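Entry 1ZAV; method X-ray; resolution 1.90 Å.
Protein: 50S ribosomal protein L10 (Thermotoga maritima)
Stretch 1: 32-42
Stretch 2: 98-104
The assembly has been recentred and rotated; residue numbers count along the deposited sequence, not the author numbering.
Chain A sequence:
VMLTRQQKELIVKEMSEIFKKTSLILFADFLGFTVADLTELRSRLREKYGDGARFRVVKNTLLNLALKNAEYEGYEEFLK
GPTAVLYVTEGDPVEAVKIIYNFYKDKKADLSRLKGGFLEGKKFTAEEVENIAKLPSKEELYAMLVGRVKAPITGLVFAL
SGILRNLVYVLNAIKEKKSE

Stretch 1 32-42: GFTVADLTELR
Stretch 2 (98-104) KIIYNFY

Residues 98-104 are helical throughout; they pack against a helix, 35-42, that follows a short loop, Gly32 to Thr34. The two axes run roughly antiparallel (146°), 10.9 Å apart at closest approach, with Leu41 CA and Phe103 CA 6.8 Å apart setting the register. No hydrogen bond crosses; 392 Å² is buried, and most contacts join apolar side chains.

Lys98 does not touch the other stretch. The CA-to-CB bond of Ile99 (chi1 m, chi2 t) points toward it, Ile99 CG2 lying 4.1 Å from Leu41 CD1; that of Ile100 (t, t) points sideways, with Ile100 CG1 4.2 Å from Leu41 CD2. These residues and Leu41 (t, p), branched and aliphatic, suit burial, needing no polar partners. Tyr101 and Asn102 are out of reach.

Phe103 (chi1 180°, chi2 80°) offers a flat face to Leu41 CB, 3.9 Å from the ring centroid, and an edge to Glu40 CG, 3.9 Å from Phe103 CE1; the end of Glu40 leads away. Phe103 CZ lies 3.2 Å from Asp37 O.

Tyr104 (chi1 -91°, chi2 56°) starts sideways, but its ring comes nearer, Tyr104 CZ lying 3.8 Å from Phe33 CE2, the two ring planes at 48°; its OH is hydrogen-bonded elsewhere in the structure. Phe33 (phi/psi -71/150, chi1 m, chi2 -88°) also brings CE1 within 3.9 Å of Phe103 CE2. Next, Thr34 is the N-cap, OG1 accepting from Asp37 N (3.2 Å).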

ATOM      1  N   GLY A  32      28.770  17.348  20.159  1.00 46.59           N
ATOM      2  CA  GLY A  32      28.036  18.358  20.907  1.00 47.27           C
ATOM      3  C   GLY A  32      27.078  17.855  21.967  1.00 47.78           C
ATOM      4  O   GLY A  32      26.731  18.595  22.890  1.00 48.88           O
ATOM      5  N   PHE A  33      26.631  16.611  21.827  1.00 47.07           N
ATOM      6  CA  PHE A  33      25.725  16.011  22.799  1.00 48.23           C
ATOM      7  C   PHE A  33      26.506  15.737  24.084  1.00 47.91           C
ATOM      8  O   PHE A  33      27.714  15.487  24.051  1.00 47.94           O
ATOM      9  CB  PHE A  33      25.150  14.701  22.252  1.00 49.06           C
ATOM     10  CG  PHE A  33      24.068  14.888  21.227  1.00 49.07           C
ATOM     11  CD1 PHE A  33      22.739  15.007  21.616  1.00 50.65           C
ATOM     12  CD2 PHE A  33      24.373  14.930  19.870  1.00 48.22           C
ATOM     13  CE1 PHE A  33      21.728  15.158  20.669  1.00 50.29           C
ATOM     14  CE2 PHE A  33      23.371  15.081  18.918  1.00 47.99           C
ATOM     15  CZ  PHE A  33      22.046  15.196  19.318  1.00 48.37           C
ATOM     16  N   THR A  34      25.807  15.780  25.211  1.00 47.87           N
ATOM     17  CA  THR A  34      26.421  15.555  26.512  1.00 48.16           C
ATOM     18  C   THR A  34      26.318  14.098  26.946  1.00 48.55           C
ATOM     19  O   THR A  34      25.607  13.301  26.326  1.00 45.99           O
ATOM     20  CB  THR A  34      25.731  16.407  27.578  1.00 48.39           C
ATOM     21  OG1 THR A  34      24.350  16.037  27.645  1.00 49.18           O
ATOM     22  CG2 THR A  34      25.829  17.878  27.224  1.00 48.81           C
ATOM     23  N   VAL A  35      27.039  13.753  28.012  1.00 49.46           N
ATOM     24  CA  VAL A  35      27.000  12.396  28.541  1.00 49.17           C
ATOM     25  C   VAL A  35      25.576  12.126  29.017  1.00 48.89           C
ATOM     26  O   VAL A  35      25.074  11.007  28.912  1.00 46.56           O
ATOM     27  CB  VAL A  35      27.976  12.213  29.737  1.00 51.04           C
ATOM     28  CG1 VAL A  35      27.858  10.798  30.289  1.00 51.00           C
ATOM     29  CG2 VAL A  35      29.404  12.476  29.292  1.00 50.57           C
ATOM     30  N   ALA A  36      24.927  13.161  29.546  1.00 48.60           N
ATOM     31  CA  ALA A  36      23.559  13.027  30.015  1.00 47.03           C
ATOM     32  C   ALA A  36      22.693  12.579  28.845  1.00 44.85           C
ATOM     33  O   ALA A  36      21.863  11.686  28.989  1.00 44.95           O
ATOM     34  CB  ALA A  36      23.053  14.359  30.569  1.00 48.87           C
ATOM     35  N   ASP A  37      22.896  13.200  27.685  1.00 42.48           N
ATOM     36  CA  ASP A  37      22.139  12.857  26.487  1.00 41.76           C
ATOM     37  C   ASP A  37      22.441  11.420  26.067  1.00 40.57           C
ATOM     38  O   ASP A  37      21.539  10.656  25.726  1.00 38.45           O
ATOM     39  CB  ASP A  37      22.494  13.798  25.329  1.00 43.82           C
ATOM     40  CG  ASP A  37      22.172  15.245  25.630  1.00 47.84           C
ATOM     41  OD1 ASP A  37      21.301  15.484  26.489  1.00 51.30           O
ATOM     42  OD2 ASP A  37      22.777  16.141  24.999  1.00 48.95           O
ATOM     43  N   LEU A  38      23.721  11.065  26.085  1.00 40.41           N
ATOM     44  CA  LEU A  38      24.127   9.711  25.717  1.00 40.66           C
ATOM     45  C   LEU A  38      23.409   8.741  26.656  1.00 41.36           C
ATOM     46  O   LEU A  38      22.802   7.766  26.214  1.00 38.14           O
ATOM     47  CB  LEU A  38      25.640   9.569  25.873  1.00 40.89           C
ATOM     48  CG  LEU A  38      26.273   8.204  25.584  1.00 38.87           C
ATOM     49  CD1 LEU A  38      25.975   7.769  24.138  1.00 39.88           C
ATOM     50  CD2 LEU A  38      27.771   8.314  25.823  1.00 39.21           C
ATOM     51  N   THR A  39      23.460   9.034  27.954  1.00 42.92           N
ATOM     52  CA  THR A  39      22.821   8.175  28.949  1.00 44.08           C
ATOM     53  C   THR A  39      21.322   8.035  28.676  1.00 44.59           C
ATOM     54  O   THR A  39      20.783   6.930  28.713  1.00 43.14           O
ATOM     55  CB  THR A  39      23.053   8.713  30.388  1.00 45.03           C
ATOM     56  OG1 THR A  39      24.451   8.656  30.697  1.00 44.73           O
ATOM     57  CG2 THR A  39      22.300   7.869  31.408  1.00 46.32           C
ATOM     58  N   GLU A  40      20.656   9.147  28.374  1.00 46.57           N
ATOM     59  CA  GLU A  40      19.223   9.112  28.090  1.00 48.36           C
ATOM     60  C   GLU A  40      18.881   8.314  26.827  1.00 46.38           C
ATOM     61  O   GLU A  40      17.937   7.523  26.822  1.00 47.10           O
ATOM     62  CB  GLU A  40      18.671  10.537  27.973  1.00 51.98           C
ATOM     63  CG  GLU A  40      17.186  10.601  27.632  1.00 58.34           C
ATOM     64  CD  GLU A  40      16.310   9.946  28.688  1.00 63.88           C
ATOM     65  OE1 GLU A  40      16.491   8.739  28.962  1.00 66.36           O
ATOM     66  OE2 GLU A  40      15.434  10.639  29.247  1.00 67.98           O
ATOM     67  N   LEU A  41      19.637   8.515  25.753  1.00 44.78           N
ATOM     68  CA  LEU A  41      19.381   7.771  24.524  1.00 43.33           C
ATOM     69  C   LEU A  41      19.575   6.276  24.781  1.00 40.91           C
ATOM     70  O   LEU A  41      18.769   5.453  24.348  1.00 40.13           O
ATOM     71  CB  LEU A  41      20.319   8.231  23.401  1.00 41.04           C
ATOM     72  CG  LEU A  41      20.310   7.472  22.063  1.00 40.66           C
ATOM     73  CD1 LEU A  41      18.909   7.415  21.431  1.00 40.59           C
ATOM     74  CD2 LEU A  41      21.275   8.169  21.121  1.00 38.66           C
ATOM     75  N   ARG A  42      20.646   5.928  25.487  1.00 41.52           N
ATOM     76  CA  ARG A  42      20.916   4.523  25.779  1.00 41.04           C
ATOM     77  C   ARG A  42      19.824   3.912  26.634  1.00 42.06           C
ATOM     78  O   ARG A  42      19.491   2.740  26.481  1.00 39.97           O
ATOM     79  CB  ARG A  42      22.270   4.368  26.471  1.00 40.71           C
ATOM     80  CG  ARG A  42      23.433   4.460  25.505  1.00 39.88           C
ATOM     81  CD  ARG A  42      24.761   4.400  26.223  1.00 40.55           C
ATOM     82  NE  ARG A  42      25.865   4.353  25.268  1.00 35.85           N
ATOM     83  CZ  ARG A  42      27.141   4.543  25.584  1.00 39.08           C
ATOM     84  NH1 ARG A  42      27.493   4.798  26.843  1.00 38.49           N
ATOM     85  NH2 ARG A  42      28.069   4.470  24.635  1.00 39.91           N
ATOM     86  N   LYS A  98      13.390   4.669  15.121  1.00 44.28           N
ATOM     87  CA  LYS A  98      12.390   5.606  15.644  1.00 44.50           C
ATOM     88  C   LYS A  98      12.870   6.279  16.921  1.00 45.18           C
ATOM     89  O   LYS A  98      12.675   7.484  17.118  1.00 45.07           O
ATOM     90  CB  LYS A  98      11.075   4.881  15.939  1.00 47.91           C
ATOM     91  CG  LYS A  98       9.961   5.815  16.420  1.00 51.29           C
ATOM     92  CD  LYS A  98       8.812   5.052  17.062  1.00 55.92           C
ATOM     93  CE  LYS A  98       8.330   3.900  16.187  1.00 59.57           C
ATOM     94  NZ  LYS A  98       7.806   4.355  14.866  1.00 62.95           N
ATOM     95  N   ILE A  99      13.482   5.491  17.803  1.00 45.40           N
ATOM     96  CA  ILE A  99      13.987   6.015  19.061  1.00 43.86           C
ATOM     97  C   ILE A  99      15.046   7.103  18.874  1.00 43.63           C
ATOM     98  O   ILE A  99      14.977   8.155  19.507  1.00 39.27           O
ATOM     99  CB  ILE A  99      14.567   4.869  19.961  1.00 44.00           C
ATOM    100  CG1 ILE A  99      13.426   3.964  20.439  1.00 45.52           C
ATOM    101  CG2 ILE A  99      15.301   5.453  21.175  1.00 40.89           C
ATOM    102  CD1 ILE A  99      13.878   2.714  21.180  1.00 41.99           C
ATOM    103  N   ILE A 100      16.027   6.870  18.006  1.00 40.48           N
ATOM    104  CA  ILE A 100      17.065   7.870  17.832  1.00 39.53           C
ATOM    105  C   ILE A 100      16.568   9.052  17.006  1.00 38.84           C
ATOM    106  O   ILE A 100      17.049  10.175  17.158  1.00 39.67           O
ATOM    107  CB  ILE A 100      18.335   7.268  17.181  1.00 37.81           C
ATOM    108  CG1 ILE A 100      19.508   8.242  17.344  1.00 37.97           C
ATOM    109  CG2 ILE A 100      18.074   6.969  15.721  1.00 37.98           C
ATOM    110  CD1 ILE A 100      20.838   7.693  16.849  1.00 40.84           C
ATOM    111  N   TYR A 101      15.603   8.797  16.132  1.00 40.32           N
ATOM    112  CA  TYR A 101      15.028   9.862  15.310  1.00 43.41           C
ATOM    113  C   TYR A 101      14.304  10.850  16.240  1.00 43.83           C
ATOM    114  O   TYR A 101      14.512  12.060  16.165  1.00 42.95           O
ATOM    115  CB  TYR A 101      14.022   9.282  14.311  1.00 46.84           C
ATOM    116  CG  TYR A 101      13.386  10.319  13.401  1.00 51.61           C
ATOM    117  CD1 TYR A 101      14.083  10.838  12.309  1.00 53.75           C
ATOM    118  CD2 TYR A 101      12.090  10.786  13.639  1.00 53.62           C
ATOM    119  CE1 TYR A 101      13.502  11.799  11.470  1.00 57.51           C
ATOM    120  CE2 TYR A 101      11.501  11.747  12.812  1.00 56.54           C
ATOM    121  CZ  TYR A 101      12.214  12.247  11.729  1.00 57.59           C
ATOM    122  OH  TYR A 101      11.637  13.191  10.908  1.00 60.86           O
ATOM    123  N   ASN A 102      13.469  10.322  17.128  1.00 45.35           N
ATOM    124  CA  ASN A 102      12.724  11.160  18.066  1.00 47.07           C
ATOM    125  C   ASN A 102      13.613  11.779  19.147  1.00 47.75           C
ATOM    126  O   ASN A 102      13.245  12.781  19.764  1.00 46.86           O
ATOM    127  CB  ASN A 102      11.597  10.344  18.708  1.00 47.50           C
ATOM    128  CG  ASN A 102      10.493   9.991  17.720  1.00 47.98           C
ATOM    129  OD1 ASN A 102       9.749   9.029  17.918  1.00 48.55           O
ATOM    130  ND2 ASN A 102      10.380  10.777  16.649  1.00 48.32           N
ATOM    131  N   PHE A 103      14.785  11.190  19.382  1.00 46.17           N
ATOM    132  CA  PHE A 103      15.695  11.727  20.383  1.00 45.73           C
ATOM    133  C   PHE A 103      16.331  12.995  19.830  1.00 46.73           C
ATOM    134  O   PHE A 103      16.397  14.018  20.520  1.00 46.36           O
ATOM    135  CB  PHE A 103      16.794  10.712  20.728  1.00 45.03           C
ATOM    136  CG  PHE A 103      17.769  11.204  21.764  1.00 44.83           C
ATOM    137  CD1 PHE A 103      17.448  11.166  23.116  1.00 44.91           C
ATOM    138  CD2 PHE A 103      19.006  11.711  21.384  1.00 43.76           C
ATOM    139  CE1 PHE A 103      18.342  11.630  24.075  1.00 47.04           C
ATOM    140  CE2 PHE A 103      19.907  12.180  22.327  1.00 45.57           C
ATOM    141  CZ  PHE A 103      19.578  12.138  23.681  1.00 47.02           C
ATOM    142  N   TYR A 104      16.809  12.921  18.589  1.00 45.02           N
ATOM    143  CA  TYR A 104      17.430  14.073  17.946  1.00 46.10           C
ATOM    144  C   TYR A 104      16.400  15.195  17.844  1.00 47.69           C
ATOM    145  O   TYR A 104      16.738  16.368  17.974  1.00 46.91           O
ATOM    146  CB  TYR A 104      17.945  13.706  16.549  1.00 45.72           C
ATOM    147  CG  TYR A 104      19.381  13.222  16.540  1.00 43.26           C
ATOM    148  CD1 TYR A 104      19.778  12.139  17.325  1.00 44.60           C
ATOM    149  CD2 TYR A 104      20.352  13.877  15.781  1.00 44.08           C
ATOM    150  CE1 TYR A 104      21.119  11.719  17.363  1.00 43.27           C
ATOM    151  CE2 TYR A 104      21.688  13.468  15.806  1.00 43.78           C
ATOM    152  CZ  TYR A 104      22.063  12.390  16.602  1.00 44.09           C
ATOM    153  OH  TYR A 104      23.381  12.000  16.646  1.00 42.91           O
TER